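Local structure of pesticidal crystal protein Cry4Aa (Bacillus thuringiensis, 2C9K) at residues Gly24-Leu27 / Ile28-Thr32; Ser44-Trp47 / Ser48-Thr52; Ala179-Tyr182 / Tyr183-Leu186; Ile220-Asn223 / Thr224-Tyr228; Asp238-Ala241 / Leu242-Asn245. The protein binds to midgut epithelial cells of insects and promotes their colloid-osmotic lysis, acting as a mosquito-larvicidal, pore-forming toxin. One frame throughout, in Å; residues are numbered along the deposited sequence.

Interaction 1. Residues Gly24-Leu27 / Ile28-Thr32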
loop_
_atom_site.group_PDB
_atom_site.type_symbol
_atom_site.label_atom_id
_atom_site.label_comp_id
_atom_site.label_asym_id
_atom_site.label_seq_id
_atom_site.Cartn_x
_atom_site.Cartn_y
_atom_site.Cartn_z
ATOM N N GLY A 24 6.067 2.974 -23.794
ATOM C CA GLY A 24 5.550 2.676 -22.471
ATOM C C GLY A 24 6.360 3.224 -21.311
ATOM O O GLY A 24 7.121 4.182 -21.463
ATOM N N LEU A 25 6.189 2.603 -20.147
ATOM C CA LEU A 25 6.887 3.006 -18.930
ATOM C C LEU A 25 8.343 2.558 -18.935
ATOM O O LEU A 25 9.021 2.632 -17.912
ATOM C CB LEU A 25 6.189 2.419 -17.691
ATOM C CG LEU A 25 4.806 2.912 -17.249
ATOM C CD1 LEU A 25 3.761 2.610 -18.311
ATOM C CD2 LEU A 25 4.438 2.231 -15.937
ATOM N N ALA A 26 8.819 2.094 -20.088
ATOM C CA ALA A 26 10.195 1.621 -20.223
ATOM C C ALA A 26 11.223 2.752 -20.322
ATOM O O ALA A 26 12.019 2.958 -19.409
ATOM C CB ALA A 26 10.309 0.705 -21.439
ATOM N N LEU A 27 11.196 3.483 -21.431
ATOM C CA LEU A 27 12.128 4.582 -21.670
ATOM C C LEU A 27 12.390 5.507 -20.475
ATOM O O LEU A 27 13.517 5.956 -20.262
ATOM C CB LEU A 27 11.635 5.422 -22.849
ATOM C CG LEU A 27 12.489 6.630 -23.238
ATOM C CD1 LEU A 27 13.827 6.166 -23.810
ATOM C CD2 LEU A 27 11.731 7.466 -24.251
ATOM N N ILE A 28 11.350 5.795 -19.703
ATOM C CA ILE A 28 11.477 6.685 -18.557
ATOM C C ILE A 28 11.536 5.941 -17.231
ATOM O O ILE A 28 12.459 6.146 -16.443
ATOM C CB ILE A 28 10.307 7.684 -18.516
ATOM C CG1 ILE A 28 10.304 8.514 -19.802
ATOM C CG2 ILE A 28 10.403 8.562 -17.275
ATOM C CD1 ILE A 28 11.652 9.122 -20.149
ATOM N N GLY A 29 10.539 5.095 -16.981
ATOM C CA GLY A 29 10.514 4.325 -15.749
ATOM C C GLY A 29 11.817 3.571 -15.556
ATOM O O GLY A 29 12.286 3.399 -14.433
ATOM N N PHE A 30 12.408 3.117 -16.657
ATOM C CA PHE A 30 13.668 2.399 -16.588
ATOM C C PHE A 30 14.786 3.342 -16.205
ATOM O O PHE A 30 15.708 2.957 -15.491
ATOM C CB PHE A 30 13.980 1.744 -17.924
ATOM C CG PHE A 30 13.393 0.378 -18.072
ATOM C CD1 PHE A 30 12.880 -0.043 -19.289
ATOM C CD2 PHE A 30 13.378 -0.504 -16.994
ATOM C CE1 PHE A 30 12.363 -1.323 -19.432
ATOM C CE2 PHE A 30 12.863 -1.788 -17.126
ATOM C CZ PHE A 30 12.355 -2.203 -18.345
ATOM N N GLY A 31 14.700 4.582 -16.678
ATOM C CA GLY A 31 15.723 5.562 -16.360
ATOM C C GLY A 31 15.920 5.666 -14.859
ATOM O O GLY A 31 16.973 6.107 -14.384
ATOM N N THR A 32 14.901 5.248 -14.111
ATOM C CA THR A 32 14.943 5.287 -12.657
ATOM C C THR A 32 15.152 3.908 -12.055
ATOM O O THR A 32 16.003 3.721 -11.185
ATOM C CB THR A 32 13.645 5.847 -12.086
ATOM O OG1 THR A 32 13.471 7.194 -12.540
ATOM C CG2 THR A 32 13.679 5.816 -10.557
#

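Interaction 2. Residues Ser44-Trp47 / Ser48-Thr52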
loop_
_atom_site.group_PDB
_atom_site.type_symbol
_atom_site.label_atom_id
_atom_site.label_comp_id
_atom_site.label_asym_id
_atom_site.label_seq_id
_atom_site.Cartn_x
_atom_site.Cartn_y
_atom_site.Cartn_z
ATOM N N SER A 44 25.892 -5.809 -8.345
ATOM C CA SER A 44 25.309 -5.110 -7.207
ATOM C C SER A 44 24.967 -6.107 -6.101
ATOM O O SER A 44 25.119 -7.317 -6.269
ATOM C CB SER A 44 24.033 -4.380 -7.641
ATOM O OG SER A 44 24.237 -3.598 -8.806
ATOM N N ASN A 45 24.499 -5.588 -4.972
ATOM C CA ASN A 45 24.110 -6.429 -3.844
ATOM C C ASN A 45 22.681 -6.117 -3.419
ATOM O O ASN A 45 22.294 -6.366 -2.278
ATOM C CB ASN A 45 25.055 -6.210 -2.669
ATOM C CG ASN A 45 26.490 -6.520 -3.020
ATOM O OD1 ASN A 45 26.809 -7.621 -3.471
ATOM N ND2 ASN A 45 27.368 -5.547 -2.815
ATOM N N THR A 46 21.904 -5.577 -4.353
ATOM C CA THR A 46 20.520 -5.219 -4.094
ATOM C C THR A 46 19.698 -6.426 -3.636
ATOM O O THR A 46 19.026 -6.364 -2.602
ATOM C CB THR A 46 19.870 -4.589 -5.353
ATOM O OG1 THR A 46 20.612 -3.427 -5.742
ATOM C CG2 THR A 46 18.435 -4.169 -5.068
ATOM N N TRP A 47 19.763 -7.519 -4.393
ATOM C CA TRP A 47 19.025 -8.735 -4.059
ATOM C C TRP A 47 19.509 -9.356 -2.747
ATOM O O TRP A 47 18.723 -9.931 -1.995
ATOM C CB TRP A 47 19.147 -9.746 -5.201
ATOM C CG TRP A 47 18.922 -9.118 -6.532
ATOM C CD1 TRP A 47 19.720 -9.225 -7.624
ATOM C CD2 TRP A 47 17.866 -8.221 -6.892
ATOM N NE1 TRP A 47 19.238 -8.445 -8.645
ATOM C CE2 TRP A 47 18.098 -7.817 -8.224
ATOM C CE3 TRP A 47 16.744 -7.715 -6.218
ATOM C CZ2 TRP A 47 17.252 -6.931 -8.900
ATOM C CZ3 TRP A 47 15.898 -6.830 -6.892
ATOM C CH2 TRP A 47 16.162 -6.449 -8.220
ATOM N N SER A 48 20.805 -9.248 -2.470
ATOM C CA SER A 48 21.340 -9.781 -1.223
ATOM C C SER A 48 20.709 -8.986 -0.095
ATOM O O SER A 48 20.169 -9.559 0.848
ATOM C CB SER A 48 22.856 -9.623 -1.165
ATOM O OG SER A 48 23.480 -10.445 -2.128
ATOM N N ASP A 49 20.773 -7.661 -0.200
ATOM C CA ASP A 49 20.189 -6.801 0.815
ATOM C C ASP A 49 18.713 -7.125 1.000
ATOM O O ASP A 49 18.226 -7.203 2.129
ATOM C CB ASP A 49 20.348 -5.335 0.432
ATOM C CG ASP A 49 21.794 -4.911 0.374
ATOM O OD1 ASP A 49 22.607 -5.470 1.141
ATOM O OD2 ASP A 49 22.120 -4.009 -0.427
ATOM N N PHE A 50 18.000 -7.318 -0.105
ATOM C CA PHE A 50 16.582 -7.641 -0.019
ATOM C C PHE A 50 16.388 -8.965 0.714
ATOM O O PHE A 50 15.541 -9.074 1.593
ATOM C CB PHE A 50 15.947 -7.726 -1.418
ATOM C CG PHE A 50 15.707 -6.385 -2.075
ATOM C CD1 PHE A 50 14.926 -6.300 -3.222
ATOM C CD2 PHE A 50 16.280 -5.219 -1.565
ATOM C CE1 PHE A 50 14.716 -5.080 -3.858
ATOM C CE2 PHE A 50 16.081 -3.989 -2.191
ATOM C CZ PHE A 50 15.297 -3.918 -3.341
ATOM N N ILE A 51 17.186 -9.966 0.358
ATOM C CA ILE A 51 17.079 -11.282 0.983
ATOM C C ILE A 51 17.584 -11.292 2.426
ATOM O O ILE A 51 16.940 -11.845 3.316
ATOM C CB ILE A 51 17.845 -12.355 0.174
ATOM C CG1 ILE A 51 17.322 -12.398 -1.257
ATOM C CG2 ILE A 51 17.659 -13.719 0.812
ATOM C CD1 ILE A 51 17.990 -13.445 -2.097
ATOM N N THR A 52 18.734 -10.681 2.656
ATOM C CA THR A 52 19.287 -10.641 3.994
ATOM C C THR A 52 18.334 -9.941 4.952
ATOM O O THR A 52 18.092 -10.422 6.057
ATOM C CB THR A 52 20.634 -9.921 3.999
ATOM O OG1 THR A 52 21.542 -10.630 3.150
ATOM C CG2 THR A 52 21.205 -9.855 5.403
#

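Interaction 3. Residues Ala179-Tyr182 / Tyr183-Leu186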
loop_
_atom_site.group_PDB
_atom_site.type_symbol
_atom_site.label_atom_id
_atom_site.label_comp_id
_atom_site.label_asym_id
_atom_site.label_seq_id
_atom_site.Cartn_x
_atom_site.Cartn_y
_atom_site.Cartn_z
ATOM N N ALA A 179 5.389 -9.750 -36.307
ATOM C CA ALA A 179 4.497 -8.865 -35.558
ATOM C C ALA A 179 3.811 -9.642 -34.439
ATOM O O ALA A 179 2.594 -9.838 -34.458
ATOM C CB ALA A 179 3.451 -8.262 -36.490
ATOM N N ILE A 180 4.605 -10.080 -33.468
ATOM C CA ILE A 180 4.100 -10.850 -32.340
ATOM C C ILE A 180 3.063 -10.081 -31.518
ATOM O O ILE A 180 3.096 -8.850 -31.432
ATOM C CB ILE A 180 5.259 -11.279 -31.419
ATOM C CG1 ILE A 180 6.317 -12.019 -32.243
ATOM C CG2 ILE A 180 4.742 -12.177 -30.308
ATOM C CD1 ILE A 180 7.588 -12.326 -31.488
ATOM N N ASP A 181 2.133 -10.827 -30.928
ATOM C CA ASP A 181 1.079 -10.254 -30.096
ATOM C C ASP A 181 1.239 -10.745 -28.657
ATOM O O ASP A 181 0.879 -11.879 -28.335
ATOM C CB ASP A 181 -0.289 -10.657 -30.640
ATOM C CG ASP A 181 -1.414 -10.307 -29.696
ATOM O OD1 ASP A 181 -1.430 -9.167 -29.183
ATOM O OD2 ASP A 181 -2.286 -11.172 -29.477
ATOM N N TYR A 182 1.777 -9.884 -27.796
ATOM C CA TYR A 182 2.003 -10.247 -26.403
ATOM C C TYR A 182 0.839 -9.979 -25.457
ATOM O O TYR A 182 0.969 -10.201 -24.258
ATOM C CB TYR A 182 3.229 -9.516 -25.856
ATOM C CG TYR A 182 4.506 -9.757 -26.619
ATOM C CD1 TYR A 182 4.719 -9.161 -27.859
ATOM C CD2 TYR A 182 5.510 -10.566 -26.093
ATOM C CE1 TYR A 182 5.906 -9.358 -28.557
ATOM C CE2 TYR A 182 6.702 -10.772 -26.783
ATOM C CZ TYR A 182 6.893 -10.162 -28.015
ATOM O OH TYR A 182 8.072 -10.343 -28.703
ATOM N N TYR A 183 -0.295 -9.512 -25.969
ATOM C CA TYR A 183 -1.414 -9.218 -25.077
ATOM C C TYR A 183 -1.995 -10.421 -24.335
ATOM O O TYR A 183 -2.392 -10.300 -23.182
ATOM C CB TYR A 183 -2.540 -8.485 -25.808
ATOM C CG TYR A 183 -3.571 -7.953 -24.841
ATOM C CD1 TYR A 183 -3.178 -7.195 -23.738
ATOM C CD2 TYR A 183 -4.927 -8.239 -24.994
ATOM C CE1 TYR A 183 -4.106 -6.742 -22.809
ATOM C CE2 TYR A 183 -5.863 -7.787 -24.069
ATOM C CZ TYR A 183 -5.439 -7.042 -22.980
ATOM O OH TYR A 183 -6.339 -6.601 -22.053
ATOM N N PRO A 184 -2.081 -11.586 -24.990
ATOM C CA PRO A 184 -2.634 -12.715 -24.240
ATOM C C PRO A 184 -1.650 -13.113 -23.140
ATOM O O PRO A 184 -2.039 -13.578 -22.072
ATOM C CB PRO A 184 -2.783 -13.790 -25.309
ATOM C CG PRO A 184 -3.068 -12.987 -26.544
ATOM C CD PRO A 184 -2.044 -11.889 -26.432
ATOM N N VAL A 185 -0.369 -12.907 -23.414
ATOM C CA VAL A 185 0.695 -13.235 -22.467
ATOM C C VAL A 185 0.832 -12.189 -21.356
ATOM O O VAL A 185 1.137 -12.534 -20.209
ATOM C CB VAL A 185 2.054 -13.361 -23.191
ATOM C CG1 VAL A 185 3.156 -13.642 -22.195
ATOM C CG2 VAL A 185 1.982 -14.457 -24.223
ATOM N N LEU A 186 0.629 -10.918 -21.707
ATOM C CA LEU A 186 0.727 -9.819 -20.749
ATOM C C LEU A 186 -0.264 -10.095 -19.644
ATOM O O LEU A 186 0.052 -10.025 -18.455
ATOM C CB LEU A 186 0.373 -8.498 -21.430
ATOM C CG LEU A 186 0.183 -7.267 -20.542
ATOM C CD1 LEU A 186 1.431 -7.015 -19.723
ATOM C CD2 LEU A 186 -0.138 -6.067 -21.417
#

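Interaction 4. Residues Ile220-Asn223 / Thr224-Tyr228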
loop_
_atom_site.group_PDB
_atom_site.type_symbol
_atom_site.label_atom_id
_atom_site.label_comp_id
_atom_site.label_asym_id
_atom_site.label_seq_id
_atom_site.Cartn_x
_atom_site.Cartn_y
_atom_site.Cartn_z
ATOM N N ILE A 220 3.844 -16.941 19.831
ATOM C CA ILE A 220 3.983 -16.530 18.445
ATOM C C ILE A 220 4.449 -15.098 18.614
ATOM O O ILE A 220 3.988 -14.417 19.532
ATOM C CB ILE A 220 2.626 -16.506 17.714
ATOM C CG1 ILE A 220 1.990 -17.894 17.748
ATOM C CG2 ILE A 220 2.817 -16.027 16.274
ATOM C CD1 ILE A 220 2.824 -18.968 17.076
ATOM N N ASN A 221 5.359 -14.632 17.762
ATOM C CA ASN A 221 5.843 -13.259 17.885
ATOM C C ASN A 221 5.116 -12.273 16.969
ATOM O O ASN A 221 5.410 -12.187 15.771
ATOM C CB ASN A 221 7.337 -13.186 17.600
ATOM C CG ASN A 221 7.923 -11.847 17.984
ATOM O OD1 ASN A 221 7.352 -10.803 17.678
ATOM N ND2 ASN A 221 9.067 -11.869 18.657
ATOM N N TRP A 222 4.180 -11.522 17.548
ATOM C CA TRP A 222 3.394 -10.534 16.810
ATOM C C TRP A 222 4.204 -9.404 16.154
ATOM O O TRP A 222 3.882 -8.974 15.045
ATOM C CB TRP A 222 2.338 -9.913 17.731
ATOM C CG TRP A 222 1.547 -8.840 17.068
ATOM C CD1 TRP A 222 0.431 -8.994 16.299
ATOM C CD2 TRP A 222 1.854 -7.450 17.053
ATOM N NE1 TRP A 222 0.025 -7.783 15.803
ATOM C CE2 TRP A 222 0.883 -6.816 16.251
ATOM C CE3 TRP A 222 2.862 -6.675 17.637
ATOM C CZ2 TRP A 222 0.889 -5.444 16.019
ATOM C CZ3 TRP A 222 2.865 -5.313 17.404
ATOM C CH2 TRP A 222 1.884 -4.713 16.602
ATOM N N ASN A 223 5.244 -8.917 16.828
ATOM C CA ASN A 223 6.051 -7.831 16.268
ATOM C C ASN A 223 6.768 -8.297 15.009
ATOM O O ASN A 223 6.966 -7.534 14.062
ATOM C CB ASN A 223 7.083 -7.327 17.282
ATOM C CG ASN A 223 7.678 -5.984 16.883
ATOM O OD1 ASN A 223 8.650 -5.523 17.471
ATOM N ND2 ASN A 223 7.084 -5.346 15.880
ATOM N N THR A 224 7.163 -9.562 15.006
ATOM C CA THR A 224 7.854 -10.129 13.857
ATOM C C THR A 224 6.856 -10.227 12.709
ATOM O O THR A 224 7.169 -9.948 11.564
ATOM C CB THR A 224 8.410 -11.524 14.207
ATOM O OG1 THR A 224 9.410 -11.388 15.228
ATOM C CG2 THR A 224 9.002 -12.190 12.977
ATOM N N TYR A 225 5.641 -10.619 13.054
ATOM C CA TYR A 225 4.564 -10.764 12.101
ATOM C C TYR A 225 4.301 -9.392 11.495
ATOM O O TYR A 225 4.189 -9.236 10.282
ATOM C CB TYR A 225 3.314 -11.272 12.835
ATOM C CG TYR A 225 2.115 -11.500 11.951
ATOM C CD1 TYR A 225 1.841 -12.758 11.416
ATOM C CD2 TYR A 225 1.270 -10.450 11.620
ATOM C CE1 TYR A 225 0.755 -12.959 10.574
ATOM C CE2 TYR A 225 0.190 -10.641 10.781
ATOM C CZ TYR A 225 -0.064 -11.894 10.263
ATOM O OH TYR A 225 -1.155 -12.065 9.450
ATOM N N ASN A 226 4.217 -8.388 12.354
ATOM C CA ASN A 226 3.941 -7.039 11.899
ATOM C C ASN A 226 5.066 -6.437 11.047
ATOM O O ASN A 226 4.799 -5.750 10.061
ATOM C CB ASN A 226 3.653 -6.147 13.107
ATOM C CG ASN A 226 3.245 -4.752 12.708
ATOM O OD1 ASN A 226 2.160 -4.541 12.160
ATOM N ND2 ASN A 226 4.118 -3.782 12.973
ATOM N N THR A 227 6.317 -6.692 11.418
ATOM C CA THR A 227 7.437 -6.147 10.664
ATOM C C THR A 227 7.445 -6.716 9.249
ATOM O O THR A 227 7.571 -5.986 8.264
ATOM C CB THR A 227 8.785 -6.468 11.350
ATOM O OG1 THR A 227 8.794 -5.902 12.663
ATOM C CG2 THR A 227 9.941 -5.885 10.562
ATOM N N TYR A 228 7.306 -8.030 9.156
ATOM C CA TYR A 228 7.299 -8.699 7.868
ATOM C C TYR A 228 6.206 -8.134 6.951
ATOM O O TYR A 228 6.389 -8.040 5.734
ATOM C CB TYR A 228 7.083 -10.190 8.071
ATOM C CG TYR A 228 6.941 -10.943 6.785
ATOM C CD1 TYR A 228 8.040 -11.175 5.959
ATOM C CD2 TYR A 228 5.702 -11.424 6.383
ATOM C CE1 TYR A 228 7.903 -11.872 4.771
ATOM C CE2 TYR A 228 5.555 -12.122 5.197
ATOM C CZ TYR A 228 6.653 -12.346 4.397
ATOM O OH TYR A 228 6.481 -13.066 3.234
#

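Interaction 5. Residues Asp238-Ala241 / Leu242-Asn245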
loop_
_atom_site.group_PDB
_atom_site.type_symbol
_atom_site.label_atom_id
_atom_site.label_comp_id
_atom_site.label_asym_id
_atom_site.label_seq_id
_atom_site.Cartn_x
_atom_site.Cartn_y
_atom_site.Cartn_z
ATOM N N ASP A 238 2.399 -3.504 -2.521
ATOM C CA ASP A 238 2.190 -2.186 -3.125
ATOM C C ASP A 238 2.471 -2.267 -4.608
ATOM O O ASP A 238 1.762 -1.673 -5.420
ATOM C CB ASP A 238 3.095 -1.118 -2.486
ATOM C CG ASP A 238 2.548 -0.603 -1.156
ATOM O OD1 ASP A 238 1.387 -0.920 -0.819
ATOM O OD2 ASP A 238 3.277 0.128 -0.449
ATOM N N LEU A 239 3.499 -3.023 -4.961
ATOM C CA LEU A 239 3.873 -3.186 -6.355
ATOM C C LEU A 239 2.829 -4.059 -7.070
ATOM O O LEU A 239 2.408 -3.752 -8.183
ATOM C CB LEU A 239 5.267 -3.807 -6.426
ATOM C CG LEU A 239 6.069 -3.709 -7.722
ATOM C CD1 LEU A 239 6.061 -2.274 -8.272
ATOM C CD2 LEU A 239 7.499 -4.187 -7.427
ATOM N N VAL A 240 2.388 -5.125 -6.411
ATOM C CA VAL A 240 1.391 -6.026 -6.974
ATOM C C VAL A 240 0.034 -5.352 -7.208
ATOM O O VAL A 240 -0.703 -5.725 -8.121
ATOM C CB VAL A 240 1.185 -7.249 -6.052
ATOM C CG1 VAL A 240 0.134 -8.193 -6.639
ATOM C CG2 VAL A 240 2.510 -7.968 -5.855
ATOM N N ALA A 241 -0.304 -4.370 -6.377
ATOM C CA ALA A 241 -1.577 -3.657 -6.511
ATOM C C ALA A 241 -1.648 -2.785 -7.776
ATOM O O ALA A 241 -2.734 -2.435 -8.237
ATOM C CB ALA A 241 -1.824 -2.802 -5.278
ATOM N N LEU A 242 -0.495 -2.442 -8.340
ATOM C CA LEU A 242 -0.462 -1.615 -9.543
ATOM C C LEU A 242 -0.391 -2.434 -10.839
ATOM O O LEU A 242 -0.638 -1.905 -11.929
ATOM C CB LEU A 242 0.730 -0.659 -9.484
ATOM C CG LEU A 242 0.802 0.184 -8.215
ATOM C CD1 LEU A 242 2.130 0.939 -8.168
ATOM C CD2 LEU A 242 -0.377 1.144 -8.177
ATOM N N PHE A 243 -0.059 -3.720 -10.715
ATOM C CA PHE A 243 0.066 -4.601 -11.880
ATOM C C PHE A 243 -1.111 -4.550 -12.859
ATOM O O PHE A 243 -0.921 -4.590 -14.081
ATOM C CB PHE A 243 0.284 -6.043 -11.416
ATOM C CG PHE A 243 1.690 -6.331 -10.926
ATOM C CD1 PHE A 243 1.977 -7.527 -10.268
ATOM C CD2 PHE A 243 2.726 -5.432 -11.156
ATOM C CE1 PHE A 243 3.266 -7.821 -9.851
ATOM C CE2 PHE A 243 4.021 -5.721 -10.740
ATOM C CZ PHE A 243 4.293 -6.916 -10.087
ATOM N N PRO A 244 -2.344 -4.450 -12.339
ATOM C CA PRO A 244 -3.505 -4.402 -13.229
ATOM C C PRO A 244 -3.461 -3.225 -14.176
ATOM O O PRO A 244 -4.119 -3.229 -15.202
ATOM C CB PRO A 244 -4.678 -4.320 -12.258
ATOM C CG PRO A 244 -4.168 -5.048 -11.054
ATOM C CD PRO A 244 -2.773 -4.488 -10.933
ATOM N N ASN A 245 -2.692 -2.208 -13.822
ATOM C CA ASN A 245 -2.578 -1.025 -14.667
ATOM C C ASN A 245 -1.799 -1.372 -15.929
ATOM O O ASN A 245 -1.890 -0.671 -16.936
ATOM C CB ASN A 245 -1.864 0.100 -13.916
ATOM C CG ASN A 245 -2.598 0.526 -12.652
ATOM O OD1 ASN A 245 -2.128 1.401 -11.920
ATOM N ND2 ASN A 245 -3.752 -0.086 -12.390
#

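Interaction 1. Residues Gly24-Leu27 / Ile28-Thr32
Ala-26 and Phe-30 meet one helical turn apart, where the loop Gly-24 to Ile-28 passes into helix 29-37. The methyl of Ala-26 lies against one corner of the phenyl ring, with CB 3.4 Å from Phe-30 CD1 and almost as near to the adjoining CE1. The first torsion of Phe-30 puts this corner there: CG is anti to the carbonyl carbon and beside the backbone N (chi1 -88°), which leans the ring back toward the loop instead of forward along the helix. Phe-30 N donates to Ala-26 O at 2.8 Å, although the placing of that oxygen in the model is uncertain.

Leu-27 and Ile-28, neighbours in sequence, make a looser apolar pair. Ile-28 turns CG1 beside its own N and folds CD1 back toward the preceding peptide. Leu-27 CG and Ile-28 CD1 come within 4.1 Å as the two side chains pass at a slant. Ile-28 lies at the exposed side of the turn, while Ala-26 and Phe-30 are buried.

The buried side faces two helices of the N-terminal helical domain. Phe-30 packs on Leu-149 and Val-153 of helix 140-164 and on Ile-81 of helix 77-89; Ala-26 touches Gln-156 of the former and Tyr-84 and Leu-88 of the latter.

Interaction 2. Residues Ser44-Trp47 / Ser48-Thr52
Trp-47 and Phe-50, three residues apart on the first turns of helix 46-58, form an offset edge-to-face aromatic pair. The edge of the indole is directed at the phenyl face, the six-membered rings have centroids 5.5 Å apart, and the planes stand at 82°. The closest side-chain atoms are Trp-47 CZ3 and Phe-50 CE1, 3.7 Å apart. Both side chains set CG beside the backbone N and anti to the carbonyl carbon (chi1 -75° for Phe-50), which sends the two rings out side by side.

A CH-pi contact adds to this stack: Thr-46 CG2 sits over a face of Phe-50, 3.9 Å from the ring centroid and displaced toward the rim.

Hydrogen bonds form the second group. Successive i to i+4 backbone bonds join Asp-49 N to Asn-45 O (2.9 Å), Phe-50 N to Thr-46 O (2.9 Å) and Ile-51 N to Trp-47 O (2.8 Å), the first of them nearly straight at 171°. Farther along, Ser-48 O takes two donors from one residue, Thr-52 N and Thr-52 OG1, the hydroxyl approaching from above the carbonyl plane at 2.9 Å. Thr-46 OG1, beside the methyl that touches the ring, is engaged with Leu-37 O.

Asn-45 holds the N-cap position, and in the first turn Ser-48 N makes a weak bond to Asn-71 OD1. The start of this helix combines regular backbone bonding with an apolar, aromatic side, which Ser-142 of helix 140-164 touches at both rings.

Interaction 3. Residues Ala179-Tyr182 / Tyr183-Leu186
Asp-181 reaches forward over the start of helix 183-208 and touches both Tyr-183 and Pro-184. Its OD1 accepts from Tyr-183 N in a capping bond that is straight, at 160°, but long and weak at 3.4 Å. The other carboxylate oxygen, OD2, lies 3.1 Å from Pro-184 CD; the proline ring lies beside this carboxylate, crossing it at about a right angle. Asp-181 CG is anti to the backbone N (chi1 170°), and this extended setting carries the carboxylate alongside the first helical residues. Pro-184 has no N-H to offer at this early position, where a helix has no preceding turn to accept from it.

The first full turn is closed by Leu-186 N donating to Tyr-182 O, at 2.7 Å.

One shell farther out, Ile-180 CG2 rests over one face of the Tyr-182 ring, 3.5 Å above its plane and offset toward the rim. On the helical side, Leu-186 CD2 lies at the edge of the Tyr-183 ring and in its plane. Tyr-183 directs its hydroxyl away from the cap to a hydrogen bond with Asp-247 OD2.

Two neighbouring helices receive the apolar groups. Tyr-182 touches both Ile-107 and Gln-108 of helix 103-123 and Leu-154 and Ala-157 of helix 140-164. Leu-186 packs on Leu-154 and Val-158 of helix 140-164, and Val-185 faces His-111 of helix 103-123.

Interaction 4. Residues Ile220-Asn223 / Thr224-Tyr228
Asn-221, Trp-222 and Asn-223 offer their carbonyl oxygens to the N-H groups of Tyr-225, Asn-226 and Thr-227 in turn, three regular i to i+4 bonds of 3.1, 2.8 and 2.8 Å that open helix 222-240. The Asn-221 side chain reaches forward to the first turn: Thr-224 N donates to Asn-221 OD1 at 3.0 Å, with an N-H...O angle of 154°, arriving from above the plane of the amide carbonyl. CG of Asn-221 is anti to its backbone N (chi1 -169°), which brings the amide across the Thr-224 side chain at about a right angle. ND2 bonds to Asp-213 OD2, which fixes the amide at both ends.

Trp-222 and Asn-226 lie side by side, one turn apart. Asn-226 CB stands over the indole face, 4.1 Å from the centroid of the six-membered ring, and the amide and ring planes differ by only 10°. Polar bonds fix both groups in this layered arrangement. Trp-222 NE1 bonds to Glu-283 OE1 of helix 279-286 and Asn-226 ND2 to Tyr-264 O of strand 262-267, while Asn-226 OD1 takes Arg-229 NH2 within the helix itself. Tyr-228 and Thr-224 pack on helix 183-208. Thr-227 OG1 lies 2.8 Å from Asn-223 O, close to the backbone bond there.

Asn-221 makes this a classical asparagine N-cap, its side-chain oxygen taking the Thr-224 N-H, which otherwise has a weak bond to Asn-221 O.

Interaction 5. Residues Asp238-Ala241 / Leu242-Asn245
Leu-239 and Val-240 meet Leu-242 and Phe-243 where helix 222-240 of the N-terminal helical bundle gives way to a short 3-10 segment. The change shows in the donors, which now reach back three residues. Leu-242 N donates to Leu-239 O at 3.2 Å, but from well above the carbonyl plane. Phe-243 N bonds weakly to Val-240 O at 3.3 Å. Asn-245 N then gives a firmer bond of 2.8 Å to Leu-242 O, carrying the 3-10 pattern onward. Between these donors Pro-244 has no N-H, and it presents CD to Ala-241 O at 3.4 Å instead.

The polar side chains are answered outside the turn. Asp-238 OD2 forms a salt bridge with Arg-261 NH2, and its OD1 is hydrogen-bonded as well, which probably favours the charged form of this buried carboxylate. Asn-245 OD1 has a weak bond with Ser-257 OG.

Apolar groups bind the bend to its surroundings: Leu-242 and Leu-239 pack on Val-13 of helix 5-16, and Phe-243 lies against Leu-151 of helix 140-164 and Thr-194 of helix 183-208. Phe-243 CG is beside the backbone N (chi1 -76°), which folds the ring back under the last helical turn. One phenyl face is covered there by two backbone atoms, Leu-239 O at 3.4 Å above the ring plane and Val-240 CA at 3.9 Å from the ring centroid.

In the fold
Each contact is local, joining adjacent segments without intervening residues, and the five follow in series, none enclosing or crossing another. Interaction 1 starts helix 29-37 and interaction 2 the next helix, 46-58; their centres are about 22 Å apart. Interaction 3 starts helix 183-208. Interactions 4 and 5 mark the beginning and end of helix 222-240, with centres about 25 Å apart. Interactions 1, 2, 3 and 5 all touch helix 140-164, consistent with the central helix of the delta-endotoxin N-terminal bundle. Interaction 4 instead joins this bundle to strand 262-267 and helix 279-286, and lies across the chain's centre from interaction 1.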